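Long-range contact in glutamate receptor IIB (Drosophila melanogaster, PDB 4WXJ), which is a muscle glutamate-gated ion channel subunit, probably helping to set the postsynaptic membrane potential, and is represented here by its ligand-binding domain with glutamate bound: residues R16-P28 with G35-I47. Residues are numbered along the deposited sequence; the frame is centred on the assembly and turned at random.
Sequences RVGKPYFSWREEP and GNERFEGYAVDLI
Phe39 packs against both Phe22 and Trp24, the first over a face and the second at the edge, and joins residues 22-24 to strand 39-40 through an aromatic cluster. Phe39 CB lies 3.5 Å from Phe22 CE2, and the two rings meet obliquely, planes 33° apart. Arg38 CB covers the opposite face. Farther out, the Phe39 edge enters the Trp24 face in a T-shaped pair, Phe39 CE1 reaching 3.6 Å from Trp24 CZ3. With an alanine here the cluster would probably lose its middle ring, leaving the Trp24 face without its edge-on partner.

Arg25 runs outward from the backbone along Glu40. Arg25 CB rests against Arg38 O, the carbonyl that also accepts the Arg25 N-H. Arg25 CG packs 3.6 Å from Glu40 CB, and Arg25 CD passes close to Phe39 O. A bend at chi3 (65°) then turns Arg25 NH1 to Glu37 O for a weak 3.2 Å hydrogen bond, while Arg25 NE donates to a water.

Ser23 and Glu40 exchange backbone hydrogen bonds as an antiparallel hydrogen-bonded pair. Past them, at the N-cap, Gly41 has no room for a CB against Tyr21 O, and helix 42-54 begins with Tyr42 N donating to Pro20 O at 2.7 Å. This two-stranded antiparallel sheet running into a helix belongs to the bilobed, clamshell-like glutamate-binding domain, and Tyr21 touches Asp96 of the glutamate pocket.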
loop_
_atom_site.group_PDB
_atom_site.type_symbol
_atom_site.label_atom_id
_atom_site.label_comp_id
_atom_site.label_asym_id
_atom_site.label_seq_id
_atom_site.Cartn_x
_atom_site.Cartn_y
_atom_site.Cartn_z
ATOM N N ARG A 16 -0.269 -0.322 10.027
ATOM C CA ARG A 16 -0.019 1.111 9.985
ATOM C C ARG A 16 -1.335 1.841 9.771
ATOM O O ARG A 16 -2.273 1.288 9.197
ATOM C CB ARG A 16 0.977 1.465 8.877
ATOM C CG ARG A 16 0.456 1.221 7.466
ATOM C CD ARG A 16 1.503 1.567 6.414
ATOM N NE ARG A 16 1.935 2.962 6.499
ATOM C CZ ARG A 16 1.284 3.989 5.958
ATOM N NH1 ARG A 16 0.156 3.797 5.285
ATOM N NH2 ARG A 16 1.764 5.218 6.094
ATOM N N VAL A 17 -1.404 3.081 10.240
ATOM C CA VAL A 17 -2.613 3.879 10.101
ATOM C C VAL A 17 -2.713 4.445 8.691
ATOM O O VAL A 17 -1.840 5.185 8.241
ATOM C CB VAL A 17 -2.649 5.024 11.129
ATOM C CG1 VAL A 17 -3.858 5.924 10.898
ATOM C CG2 VAL A 17 -2.670 4.454 12.543
ATOM N N GLY A 18 -3.788 4.089 8.000
ATOM C CA GLY A 18 -4.008 4.543 6.641
ATOM C C GLY A 18 -5.291 3.961 6.092
ATOM O O GLY A 18 -5.431 2.745 5.969
ATOM N N LYS A 19 -6.237 4.835 5.770
ATOM C CA LYS A 19 -7.538 4.403 5.287
ATOM C C LYS A 19 -7.436 3.901 3.853
ATOM O O LYS A 19 -6.561 4.339 3.107
ATOM C CB LYS A 19 -8.544 5.548 5.374
ATOM C CG LYS A 19 -8.855 5.985 6.794
ATOM C CD LYS A 19 -9.737 7.220 6.809
ATOM C CE LYS A 19 -10.143 7.595 8.225
ATOM N NZ LYS A 19 -10.859 8.901 8.271
ATOM N N PRO A 20 -8.337 2.988 3.454
ATOM C CA PRO A 20 -9.422 2.389 4.240
ATOM C C PRO A 20 -9.038 1.078 4.929
ATOM O O PRO A 20 -9.917 0.325 5.345
ATOM C CB PRO A 20 -10.500 2.144 3.187
ATOM C CG PRO A 20 -9.726 1.824 1.955
ATOM C CD PRO A 20 -8.445 2.628 2.028
ATOM N N TYR A 21 -7.741 0.817 5.059
ATOM C CA TYR A 21 -7.276 -0.474 5.554
ATOM C C TYR A 21 -7.285 -0.550 7.075
ATOM O O TYR A 21 -7.720 -1.548 7.651
ATOM C CB TYR A 21 -5.868 -0.758 5.026
ATOM C CG TYR A 21 -5.773 -0.635 3.524
ATOM C CD1 TYR A 21 -6.147 -1.686 2.696
ATOM C CD2 TYR A 21 -5.323 0.537 2.932
ATOM C CE1 TYR A 21 -6.069 -1.575 1.322
ATOM C CE2 TYR A 21 -5.243 0.656 1.560
ATOM C CZ TYR A 21 -5.622 -0.401 0.759
ATOM O OH TYR A 21 -5.537 -0.288 -0.609
ATOM N N PHE A 22 -6.809 0.507 7.722
ATOM C CA PHE A 22 -6.670 0.519 9.172
ATOM C C PHE A 22 -6.640 1.952 9.687
ATOM O O PHE A 22 -5.811 2.753 9.260
ATOM C CB PHE A 22 -5.399 -0.225 9.583
ATOM C CG PHE A 22 -5.259 -0.427 11.062
ATOM C CD1 PHE A 22 -4.592 0.502 11.844
ATOM C CD2 PHE A 22 -5.781 -1.554 11.671
ATOM C CE1 PHE A 22 -4.458 0.314 13.204
ATOM C CE2 PHE A 22 -5.650 -1.749 13.030
ATOM C CZ PHE A 22 -4.985 -0.815 13.797
ATOM N N SER A 23 -7.553 2.273 10.598
ATOM C CA SER A 23 -7.615 3.615 11.162
ATOM C C SER A 23 -8.325 3.624 12.510
ATOM O O SER A 23 -8.992 2.659 12.886
ATOM C CB SER A 23 -8.323 4.569 10.199
ATOM O OG SER A 23 -9.655 4.156 9.961
ATOM N N TRP A 24 -8.177 4.730 13.228
ATOM C CA TRP A 24 -8.786 4.881 14.541
ATOM C C TRP A 24 -10.271 5.184 14.414
ATOM O O TRP A 24 -10.665 6.133 13.736
ATOM C CB TRP A 24 -8.086 5.988 15.328
ATOM C CG TRP A 24 -6.665 5.667 15.662
ATOM C CD1 TRP A 24 -5.569 5.889 14.881
ATOM C CD2 TRP A 24 -6.185 5.061 16.866
ATOM N NE1 TRP A 24 -4.434 5.460 15.526
ATOM C CE2 TRP A 24 -4.786 4.946 16.746
ATOM C CE3 TRP A 24 -6.801 4.602 18.035
ATOM C CZ2 TRP A 24 -3.993 4.394 17.750
ATOM C CZ3 TRP A 24 -6.014 4.055 19.030
ATOM C CH2 TRP A 24 -4.625 3.956 18.882
ATOM N N ARG A 25 -11.093 4.368 15.065
ATOM C CA ARG A 25 -12.530 4.595 15.074
ATOM C C ARG A 25 -12.868 5.887 15.802
ATOM O O ARG A 25 -12.268 6.212 16.828
ATOM C CB ARG A 25 -13.261 3.428 15.736
ATOM C CG ARG A 25 -13.399 2.202 14.857
ATOM C CD ARG A 25 -14.116 1.086 15.593
ATOM N NE ARG A 25 -15.498 1.434 15.918
ATOM C CZ ARG A 25 -16.276 0.733 16.739
ATOM N NH1 ARG A 25 -15.815 -0.361 17.332
ATOM N NH2 ARG A 25 -17.519 1.130 16.970
ATOM N N GLU A 26 -13.825 6.624 15.251
ATOM C CA GLU A 26 -14.390 7.781 15.927
ATOM C C GLU A 26 -15.114 7.318 17.189
ATOM O O GLU A 26 -15.960 6.424 17.132
ATOM C CB GLU A 26 -15.339 8.527 14.982
ATOM C CG GLU A 26 -16.353 9.457 15.647
ATOM C CD GLU A 26 -17.498 9.817 14.712
ATOM O OE1 GLU A 26 -18.674 9.716 15.132
ATOM O OE2 GLU A 26 -17.220 10.197 13.553
ATOM N N GLU A 27 -14.776 7.927 18.323
ATOM C CA GLU A 27 -15.408 7.587 19.594
ATOM C C GLU A 27 -16.326 8.726 20.048
ATOM O O GLU A 27 -15.919 9.889 20.028
ATOM C CB GLU A 27 -14.352 7.288 20.661
ATOM C CG GLU A 27 -13.242 8.322 20.777
ATOM C CD GLU A 27 -12.178 7.918 21.782
ATOM O OE1 GLU A 27 -12.372 6.897 22.477
ATOM O OE2 GLU A 27 -11.148 8.618 21.873
ATOM N N PRO A 28 -17.576 8.402 20.438
ATOM C CA PRO A 28 -18.506 9.442 20.897
ATOM C C PRO A 28 -17.971 10.258 22.073
ATOM O O PRO A 28 -17.699 9.688 23.131
ATOM C CB PRO A 28 -19.746 8.647 21.315
ATOM C CG PRO A 28 -19.680 7.399 20.527
ATOM C CD PRO A 28 -18.225 7.078 20.390
ATOM N N GLY A 35 -8.567 -2.054 23.092
ATOM C CA GLY A 35 -8.041 -3.172 22.334
ATOM C C GLY A 35 -8.319 -3.058 20.847
ATOM O O GLY A 35 -8.284 -1.965 20.280
ATOM N N ASN A 36 -8.603 -4.194 20.218
ATOM C CA ASN A 36 -8.850 -4.241 18.782
ATOM C C ASN A 36 -10.082 -3.439 18.378
ATOM O O ASN A 36 -10.241 -3.078 17.212
ATOM C CB ASN A 36 -9.007 -5.691 18.324
ATOM C CG ASN A 36 -7.738 -6.500 18.512
ATOM O OD1 ASN A 36 -6.634 -5.962 18.467
ATOM N ND2 ASN A 36 -7.892 -7.802 18.721
ATOM N N GLU A 37 -10.947 -3.158 19.346
ATOM C CA GLU A 37 -12.185 -2.434 19.086
ATOM C C GLU A 37 -11.924 -0.951 18.790
ATOM O O GLU A 37 -12.823 -0.234 18.358
ATOM C CB GLU A 37 -13.141 -2.588 20.277
ATOM C CG GLU A 37 -14.503 -1.923 20.091
ATOM C CD GLU A 37 -15.526 -2.350 21.132
ATOM O OE1 GLU A 37 -15.206 -3.214 21.976
ATOM O OE2 GLU A 37 -16.656 -1.817 21.104
ATOM N N ARG A 38 -10.692 -0.497 19.010
ATOM C CA ARG A 38 -10.321 0.886 18.710
ATOM C C ARG A 38 -10.239 1.171 17.212
ATOM O O ARG A 38 -10.248 2.331 16.791
ATOM C CB ARG A 38 -8.971 1.227 19.344
ATOM C CG ARG A 38 -8.989 1.340 20.853
ATOM C CD ARG A 38 -7.574 1.429 21.396
ATOM N NE ARG A 38 -6.832 0.191 21.173
ATOM C CZ ARG A 38 -5.527 0.045 21.389
ATOM N NH1 ARG A 38 -4.803 1.065 21.831
ATOM N NH2 ARG A 38 -4.946 -1.123 21.158
ATOM N N PHE A 39 -10.157 0.110 16.413
ATOM C CA PHE A 39 -9.787 0.237 15.006
ATOM C C PHE A 39 -10.847 -0.281 14.042
ATOM O O PHE A 39 -11.723 -1.061 14.417
ATOM C CB PHE A 39 -8.478 -0.507 14.754
ATOM C CG PHE A 39 -7.413 -0.212 15.767
ATOM C CD1 PHE A 39 -6.834 1.043 15.833
ATOM C CD2 PHE A 39 -6.978 -1.194 16.642
ATOM C CE1 PHE A 39 -5.846 1.318 16.758
ATOM C CE2 PHE A 39 -5.991 -0.926 17.570
ATOM C CZ PHE A 39 -5.424 0.331 17.627
ATOM N N GLU A 40 -10.743 0.162 12.791
ATOM C CA GLU A 40 -11.639 -0.273 11.728
ATOM C C GLU A 40 -10.923 -0.205 10.384
ATOM O O GLU A 40 -9.875 0.431 10.262
ATOM C CB GLU A 40 -12.902 0.587 11.697
ATOM C CG GLU A 40 -12.655 2.041 11.319
ATOM C CD GLU A 40 -13.924 2.870 11.340
ATOM O OE1 GLU A 40 -15.008 2.299 11.589
ATOM O OE2 GLU A 40 -13.841 4.094 11.108
ATOM N N GLY A 41 -11.497 -0.860 9.381
ATOM C CA GLY A 41 -10.949 -0.835 8.037
ATOM C C GLY A 41 -10.913 -2.205 7.393
ATOM O O GLY A 41 -11.208 -3.216 8.034
ATOM N N TYR A 42 -10.554 -2.221 6.114
ATOM C CA TYR A 42 -10.457 -3.450 5.332
ATOM C C TYR A 42 -9.602 -4.502 6.031
ATOM O O TYR A 42 -9.996 -5.664 6.132
ATOM C CB TYR A 42 -9.872 -3.143 3.949
ATOM C CG TYR A 42 -9.659 -4.364 3.085
ATOM C CD1 TYR A 42 -8.524 -5.152 3.228
ATOM C CD2 TYR A 42 -10.588 -4.725 2.120
ATOM C CE1 TYR A 42 -8.327 -6.268 2.446
ATOM C CE2 TYR A 42 -10.397 -5.838 1.328
ATOM C CZ TYR A 42 -9.266 -6.607 1.496
ATOM O OH TYR A 42 -9.070 -7.716 0.712
ATOM N N ALA A 43 -8.431 -4.089 6.505
ATOM C CA ALA A 43 -7.490 -5.015 7.121
ATOM C C ALA A 43 -8.021 -5.525 8.454
ATOM O O ALA A 43 -7.743 -6.657 8.844
ATOM C CB ALA A 43 -6.140 -4.350 7.309
ATOM N N VAL A 44 -8.786 -4.692 9.151
ATOM C CA VAL A 44 -9.382 -5.098 10.419
ATOM C C VAL A 44 -10.411 -6.201 10.180
ATOM O O VAL A 44 -10.384 -7.236 10.844
ATOM C CB VAL A 44 -10.046 -3.910 11.142
ATOM C CG1 VAL A 44 -10.730 -4.371 12.428
ATOM C CG2 VAL A 44 -9.014 -2.833 11.450
ATOM N N ASP A 45 -11.315 -5.974 9.232
ATOM C CA ASP A 45 -12.311 -6.978 8.872
ATOM C C ASP A 45 -11.663 -8.290 8.427
ATOM O O ASP A 45 -12.128 -9.369 8.796
ATOM C CB ASP A 45 -13.219 -6.458 7.753
ATOM C CG ASP A 45 -14.156 -5.356 8.217
ATOM O OD1 ASP A 45 -14.264 -5.126 9.440
ATOM O OD2 ASP A 45 -14.796 -4.727 7.346
ATOM N N LEU A 46 -10.596 -8.197 7.639
ATOM C CA LEU A 46 -9.976 -9.390 7.066
ATOM C C LEU A 46 -9.293 -10.240 8.138
ATOM O O LEU A 46 -9.290 -11.467 8.052
ATOM C CB LEU A 46 -8.972 -9.003 5.977
ATOM C CG LEU A 46 -8.239 -10.165 5.296
ATOM C CD1 LEU A 46 -9.217 -11.177 4.709
ATOM C CD2 LEU A 46 -7.302 -9.647 4.216
ATOM N N ILE A 47 -8.715 -9.592 9.145
ATOM C CA ILE A 47 -8.081 -10.317 10.243
ATOM C C ILE A 47 -9.146 -10.984 11.113
ATOM O O ILE A 47 -8.960 -12.110 11.573
ATOM C CB ILE A 47 -7.202 -9.391 11.113
ATOM C CG1 ILE A 47 -5.986 -8.896 10.322
ATOM C CG2 ILE A 47 -6.742 -10.108 12.384
ATOM C CD1 ILE A 47 -4.987 -9.979 9.930
HETATM O O HOH W 1 -9.901 2.582 7.836
HETATM O O HOH W 2 -11.455 5.452 11.297
HETATM O O HOH W 3 -10.750 4.551 18.352
HETATM O O HOH W 4 -16.738 3.268 14.256
#